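Local coordinates for protein O-methyltransferase (Burkholderia thailandensis, PDB 3MCZ) that probably transfers a methyl group from S-adenosyl-L-methionine to a hydroxyl oxygen of an as yet unidentified substrate, working as a dimer, at residues A[131-143]-A[304-316]. Numbering follows the deposited sequence.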
loop_
_atom_site.group_PDB
_atom_site.type_symbol
_atom_site.label_atom_id
_atom_site.label_comp_id
_atom_site.label_asym_id
_atom_site.label_seq_id
_atom_site.Cartn_x
_atom_site.Cartn_y
_atom_site.Cartn_z
ATOM N N ILE A 131 -4.339 18.430 -4.370
ATOM C CA ILE A 131 -5.707 18.162 -4.853
ATOM C C ILE A 131 -6.719 18.803 -3.950
ATOM O O ILE A 131 -7.675 19.434 -4.428
ATOM C CB ILE A 131 -6.037 16.628 -4.963
ATOM C CG1 ILE A 131 -4.989 15.890 -5.808
ATOM C CG2 ILE A 131 -7.497 16.434 -5.520
ATOM C CD1 ILE A 131 -5.129 14.369 -5.751
ATOM N N LEU A 132 -6.501 18.660 -2.643
ATOM C CA LEU A 132 -7.381 19.237 -1.655
ATOM C C LEU A 132 -7.462 20.761 -1.764
ATOM O O LEU A 132 -8.468 21.368 -1.398
ATOM C CB LEU A 132 -6.917 18.843 -0.232
ATOM C CG LEU A 132 -7.146 17.363 0.087
ATOM C CD1 LEU A 132 -6.259 16.944 1.288
ATOM C CD2 LEU A 132 -8.639 17.100 0.369
ATOM N N ARG A 133 -6.395 21.363 -2.264
ATOM C CA ARG A 133 -6.328 22.808 -2.331
ATOM C C ARG A 133 -6.650 23.412 -3.715
ATOM O O ARG A 133 -6.542 24.633 -3.902
ATOM C CB ARG A 133 -4.953 23.258 -1.863
ATOM C CG ARG A 133 -4.752 23.043 -0.359
ATOM C CD ARG A 133 -3.309 23.282 -0.025
ATOM N NE ARG A 133 -3.047 23.259 1.396
ATOM C CZ ARG A 133 -2.671 22.182 2.086
ATOM N NH1 ARG A 133 -2.554 20.992 1.494
ATOM N NH2 ARG A 133 -2.464 22.287 3.389
ATOM N N SER A 134 -7.071 22.583 -4.669
ATOM C CA SER A 134 -7.348 23.066 -6.011
ATOM C C SER A 134 -8.820 22.977 -6.360
ATOM O O SER A 134 -9.429 21.910 -6.247
ATOM C CB SER A 134 -6.566 22.268 -7.049
ATOM O OG SER A 134 -6.868 22.726 -8.353
ATOM N N GLU A 135 -9.374 24.096 -6.814
ATOM C CA GLU A 135 -10.761 24.112 -7.334
ATOM C C GLU A 135 -10.822 23.601 -8.779
ATOM O O GLU A 135 -11.891 23.308 -9.289
ATOM C CB GLU A 135 -11.367 25.524 -7.230
ATOM C CG GLU A 135 -11.149 26.134 -5.851
ATOM C CD GLU A 135 -12.393 26.734 -5.237
ATOM O OE1 GLU A 135 -13.215 25.979 -4.636
ATOM O OE2 GLU A 135 -12.528 27.979 -5.333
ATOM N N LYS A 136 -9.668 23.511 -9.427
ATOM C CA LYS A 136 -9.547 23.121 -10.830
ATOM C C LYS A 136 -8.838 21.756 -10.976
ATOM O O LYS A 136 -8.070 21.351 -10.096
ATOM C CB LYS A 136 -8.731 24.178 -11.594
ATOM C CG LYS A 136 -9.431 25.555 -11.665
ATOM C CD LYS A 136 -8.608 26.562 -12.491
ATOM C CE LYS A 136 -7.290 26.944 -11.804
ATOM N NZ LYS A 136 -6.143 27.122 -12.789
ATOM N N PRO A 137 -9.065 21.069 -12.102
ATOM C CA PRO A 137 -8.417 19.781 -12.300
ATOM C C PRO A 137 -6.912 19.968 -12.328
ATOM O O PRO A 137 -6.422 20.979 -12.833
ATOM C CB PRO A 137 -8.926 19.312 -13.684
ATOM C CG PRO A 137 -9.992 20.242 -14.082
ATOM C CD PRO A 137 -9.779 21.522 -13.316
ATOM N N LEU A 138 -6.187 19.024 -11.769
ATOM C CA LEU A 138 -4.727 19.085 -11.751
ATOM C C LEU A 138 -4.180 18.267 -12.910
ATOM O O LEU A 138 -4.874 17.417 -13.486
ATOM C CB LEU A 138 -4.201 18.576 -10.414
ATOM C CG LEU A 138 -4.516 19.530 -9.230
ATOM C CD1 LEU A 138 -3.808 19.081 -7.971
ATOM C CD2 LEU A 138 -4.082 20.971 -9.529
ATOM N N ALA A 139 -2.947 18.558 -13.270
ATOM C CA ALA A 139 -2.362 17.998 -14.498
ATOM C C ALA A 139 -2.333 16.457 -14.542
ATOM O O ALA A 139 -2.378 15.889 -15.625
ATOM C CB ALA A 139 -0.975 18.614 -14.759
ATOM N N PHE A 140 -2.343 15.787 -13.384
ATOM C CA PHE A 140 -2.309 14.304 -13.295
ATOM C C PHE A 140 -3.683 13.572 -13.205
ATOM O O PHE A 140 -3.770 12.339 -13.328
ATOM C CB PHE A 140 -1.383 13.880 -12.142
ATOM C CG PHE A 140 -1.742 14.490 -10.790
ATOM C CD1 PHE A 140 -2.738 13.940 -10.023
ATOM C CD2 PHE A 140 -1.093 15.622 -10.324
ATOM C CE1 PHE A 140 -3.071 14.504 -8.780
ATOM C CE2 PHE A 140 -1.410 16.190 -9.100
ATOM C CZ PHE A 140 -2.403 15.627 -8.328
ATOM N N GLN A 141 -4.775 14.316 -13.029
ATOM C CA GLN A 141 -6.091 13.709 -12.937
ATOM C C GLN A 141 -6.631 13.271 -14.318
ATOM O O GLN A 141 -6.116 13.699 -15.371
ATOM C CB GLN A 141 -7.053 14.683 -12.236
ATOM C CG GLN A 141 -6.619 14.969 -10.773
ATOM C CD GLN A 141 -7.572 15.878 -10.020
ATOM O OE1 GLN A 141 -7.655 17.090 -10.307
ATOM N NE2 GLN A 141 -8.300 15.304 -9.040
ATOM N N GLN A 142 -7.658 12.425 -14.312
ATOM C CA GLN A 142 -8.073 11.689 -15.523
ATOM C C GLN A 142 -8.496 12.564 -16.699
ATOM O O GLN A 142 -8.173 12.268 -17.865
ATOM C CB GLN A 142 -9.206 10.691 -15.183
ATOM C CG GLN A 142 -8.692 9.532 -14.352
ATOM C CD GLN A 142 -9.753 8.466 -14.050
ATOM O OE1 GLN A 142 -10.962 8.717 -14.155
ATOM N NE2 GLN A 142 -9.291 7.264 -13.692
ATOM N N GLU A 143 -9.208 13.640 -16.395
ATOM C CA GLU A 143 -9.667 14.549 -17.435
ATOM C C GLU A 143 -8.485 15.226 -18.164
ATOM O O GLU A 143 -8.621 15.568 -19.345
ATOM C CB GLU A 143 -10.714 15.559 -16.907
ATOM C CG GLU A 143 -10.296 16.424 -15.705
ATOM C CD GLU A 143 -10.632 15.809 -14.354
ATOM O OE1 GLU A 143 -10.380 14.589 -14.194
ATOM O OE2 GLU A 143 -11.144 16.539 -13.452
ATOM N N SER A 304 -15.247 7.423 -2.240
ATOM C CA SER A 304 -15.433 8.864 -2.471
ATOM C C SER A 304 -14.109 9.601 -2.589
ATOM O O SER A 304 -13.909 10.408 -3.507
ATOM C CB SER A 304 -16.265 9.510 -1.371
ATOM O OG SER A 304 -16.819 10.721 -1.844
ATOM N N LEU A 305 -13.196 9.319 -1.662
ATOM C CA LEU A 305 -11.875 9.904 -1.711
ATOM C C LEU A 305 -11.069 9.461 -2.935
ATOM O O LEU A 305 -10.340 10.264 -3.530
ATOM C CB LEU A 305 -11.115 9.592 -0.398
ATOM C CG LEU A 305 -9.722 10.256 -0.258
ATOM C CD1 LEU A 305 -9.872 11.800 -0.183
ATOM C CD2 LEU A 305 -8.952 9.715 0.937
ATOM N N HIS A 306 -11.148 8.176 -3.282
ATOM C CA HIS A 306 -10.504 7.636 -4.477
ATOM C C HIS A 306 -10.928 8.450 -5.713
ATOM O O HIS A 306 -10.099 8.862 -6.537
ATOM C CB HIS A 306 -10.885 6.165 -4.584
ATOM C CG HIS A 306 -10.064 5.362 -5.543
ATOM N ND1 HIS A 306 -10.102 3.986 -5.554
ATOM C CD2 HIS A 306 -9.181 5.723 -6.498
ATOM C CE1 HIS A 306 -9.286 3.534 -6.494
ATOM N NE2 HIS A 306 -8.726 4.572 -7.093
HETATM N N MSE A 307 -12.209 8.717 -5.825
HETATM C CA MSE A 307 -12.741 9.427 -6.990
HETATM C C MSE A 307 -12.319 10.886 -6.976
HETATM O O MSE A 307 -12.026 11.419 -8.026
HETATM C CB MSE A 307 -14.272 9.313 -7.052
HETATM C CG MSE A 307 -14.795 7.901 -7.337
HETATM SE SE MSE A 307 -14.030 7.073 -8.929
HETATM C CE MSE A 307 -13.933 8.643 -10.049
HETATM N N MSE A 308 -12.228 11.490 -5.792
HETATM C CA MSE A 308 -11.684 12.844 -5.627
HETATM C C MSE A 308 -10.229 12.899 -6.072
HETATM O O MSE A 308 -9.790 13.882 -6.706
HETATM C CB MSE A 308 -11.817 13.280 -4.154
HETATM C CG MSE A 308 -11.517 14.740 -3.900
HETATM SE SE MSE A 308 -10.837 15.039 -2.174
HETATM C CE MSE A 308 -9.135 14.723 -2.618
ATOM N N VAL A 309 -9.448 11.855 -5.779
ATOM C CA VAL A 309 -8.073 11.870 -6.300
ATOM C C VAL A 309 -8.085 11.786 -7.846
ATOM O O VAL A 309 -7.280 12.480 -8.511
ATOM C CB VAL A 309 -7.186 10.779 -5.666
ATOM C CG1 VAL A 309 -5.842 10.635 -6.411
ATOM C CG2 VAL A 309 -6.978 11.097 -4.163
ATOM N N ASN A 310 -8.936 10.928 -8.392
ATOM C CA ASN A 310 -8.989 10.681 -9.835
ATOM C C ASN A 310 -9.509 11.835 -10.689
ATOM O O ASN A 310 -9.050 12.018 -11.797
ATOM C CB ASN A 310 -9.847 9.470 -10.188
ATOM C CG ASN A 310 -9.196 8.125 -9.827
ATOM O OD1 ASN A 310 -8.026 8.050 -9.426
ATOM N ND2 ASN A 310 -10.012 7.045 -9.925
ATOM N N THR A 311 -10.487 12.572 -10.207
ATOM C CA THR A 311 -11.089 13.637 -11.013
ATOM C C THR A 311 -11.515 14.828 -10.125
ATOM O O THR A 311 -11.936 14.630 -8.964
ATOM C CB THR A 311 -12.281 13.044 -11.853
ATOM O OG1 THR A 311 -12.561 13.917 -12.946
ATOM C CG2 THR A 311 -13.521 12.842 -11.047
ATOM N N ASN A 312 -11.501 16.034 -10.686
ATOM C CA ASN A 312 -11.749 17.252 -9.895
ATOM C C ASN A 312 -13.002 17.166 -9.013
ATOM O O ASN A 312 -12.930 17.415 -7.838
ATOM C CB ASN A 312 -11.910 18.462 -10.836
ATOM C CG ASN A 312 -11.827 19.809 -10.113
ATOM O OD1 ASN A 312 -11.309 19.920 -9.012
ATOM N ND2 ASN A 312 -12.396 20.843 -10.739
ATOM N N HIS A 313 -14.139 16.860 -9.619
ATOM C CA HIS A 313 -15.414 16.778 -8.905
ATOM C C HIS A 313 -15.752 15.399 -8.400
ATOM O O HIS A 313 -16.885 15.146 -7.986
ATOM C CB HIS A 313 -16.572 17.285 -9.781
ATOM C CG HIS A 313 -16.512 18.742 -10.076
ATOM N ND1 HIS A 313 -17.419 19.362 -10.915
ATOM C CD2 HIS A 313 -15.678 19.711 -9.636
ATOM C CE1 HIS A 313 -17.127 20.649 -10.991
ATOM N NE2 HIS A 313 -16.053 20.875 -10.258
ATOM N N GLY A 314 -14.774 14.495 -8.368
ATOM C CA GLY A 314 -15.030 13.116 -7.954
ATOM C C GLY A 314 -15.611 13.058 -6.554
ATOM O O GLY A 314 -15.084 13.687 -5.611
ATOM N N GLU A 315 -16.694 12.310 -6.381
ATOM C CA GLU A 315 -17.319 12.219 -5.078
ATOM C C GLU A 315 -18.430 11.206 -5.152
ATOM O O GLU A 315 -19.193 11.225 -6.138
ATOM C CB GLU A 315 -17.906 13.575 -4.710
ATOM C CG GLU A 315 -18.765 13.551 -3.445
ATOM C CD GLU A 315 -19.286 14.937 -3.016
ATOM O OE1 GLU A 315 -19.235 15.893 -3.830
ATOM O OE2 GLU A 315 -19.770 15.055 -1.848
ATOM N N LEU A 316 -18.555 10.346 -4.150
ATOM C CA LEU A 316 -19.646 9.382 -4.121
ATOM C C LEU A 316 -20.791 10.072 -3.406
ATOM O O LEU A 316 -20.617 10.514 -2.315
ATOM C CB LEU A 316 -19.262 8.077 -3.400
ATOM C CG LEU A 316 -20.316 6.957 -3.422
ATOM C CD1 LEU A 316 -20.769 6.578 -4.840
ATOM C CD2 LEU A 316 -19.782 5.713 -2.625
#
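Gln141, Gln142 and Glu143, at the start of helix 142-145, meet the C-terminal end of helix 298-310 in a mainly polar contact between helical parts of the O-methyltransferase domain, a domain built on a Rossmann-like seven-stranded sheet, and next to the second subunit. Gln142 N donates to Asn310 O at 2.9 Å, almost straight. Gln141, the N-cap residue, sends its extended side chain along the last turn: NE2 reaches Val309 O at 3.0 Å from above the carbonyl plane, while OE1 accepts the backbone N-H of Leu138 on an in-plane lone pair, which fixes the amide's flip. Glu143, its CG between the backbone N and the carbonyl carbon (chi1 56°), bends back and spreads its carboxylate over the turn after the helix. OE2 takes the N-H of Asn312 at 2.8 Å on its syn lone pair, and Thr311 OG1 donates to OE1 at 2.6 Å from above the carboxylate plane. Asn312 turns its CG away from its backbone N (chi1 -166°), which lays the amide obliquely across Pro137 and brings ND2 to Glu135 O at 2.9 Å. Beside this network the amides of Gln142 and Asn310 stack, their planes 19° apart. An apolar patch adjoins it: the selenomethionine methyl CE of Met308 touches both Ile131 CG2 (3.7 Å) and Leu132 CD2, and Ile131 CD1 rests on Val309. Helix 128-132 carries this patch onward through Leu128; the second subunit adds to both parts, its Tyr43 packing on Leu132 and its Lys72 hydrogen-bonding Asn312 OD1; beyond Gly314, Glu315 bonds the backbone of His259 and Leu316 packs against strand 281-288.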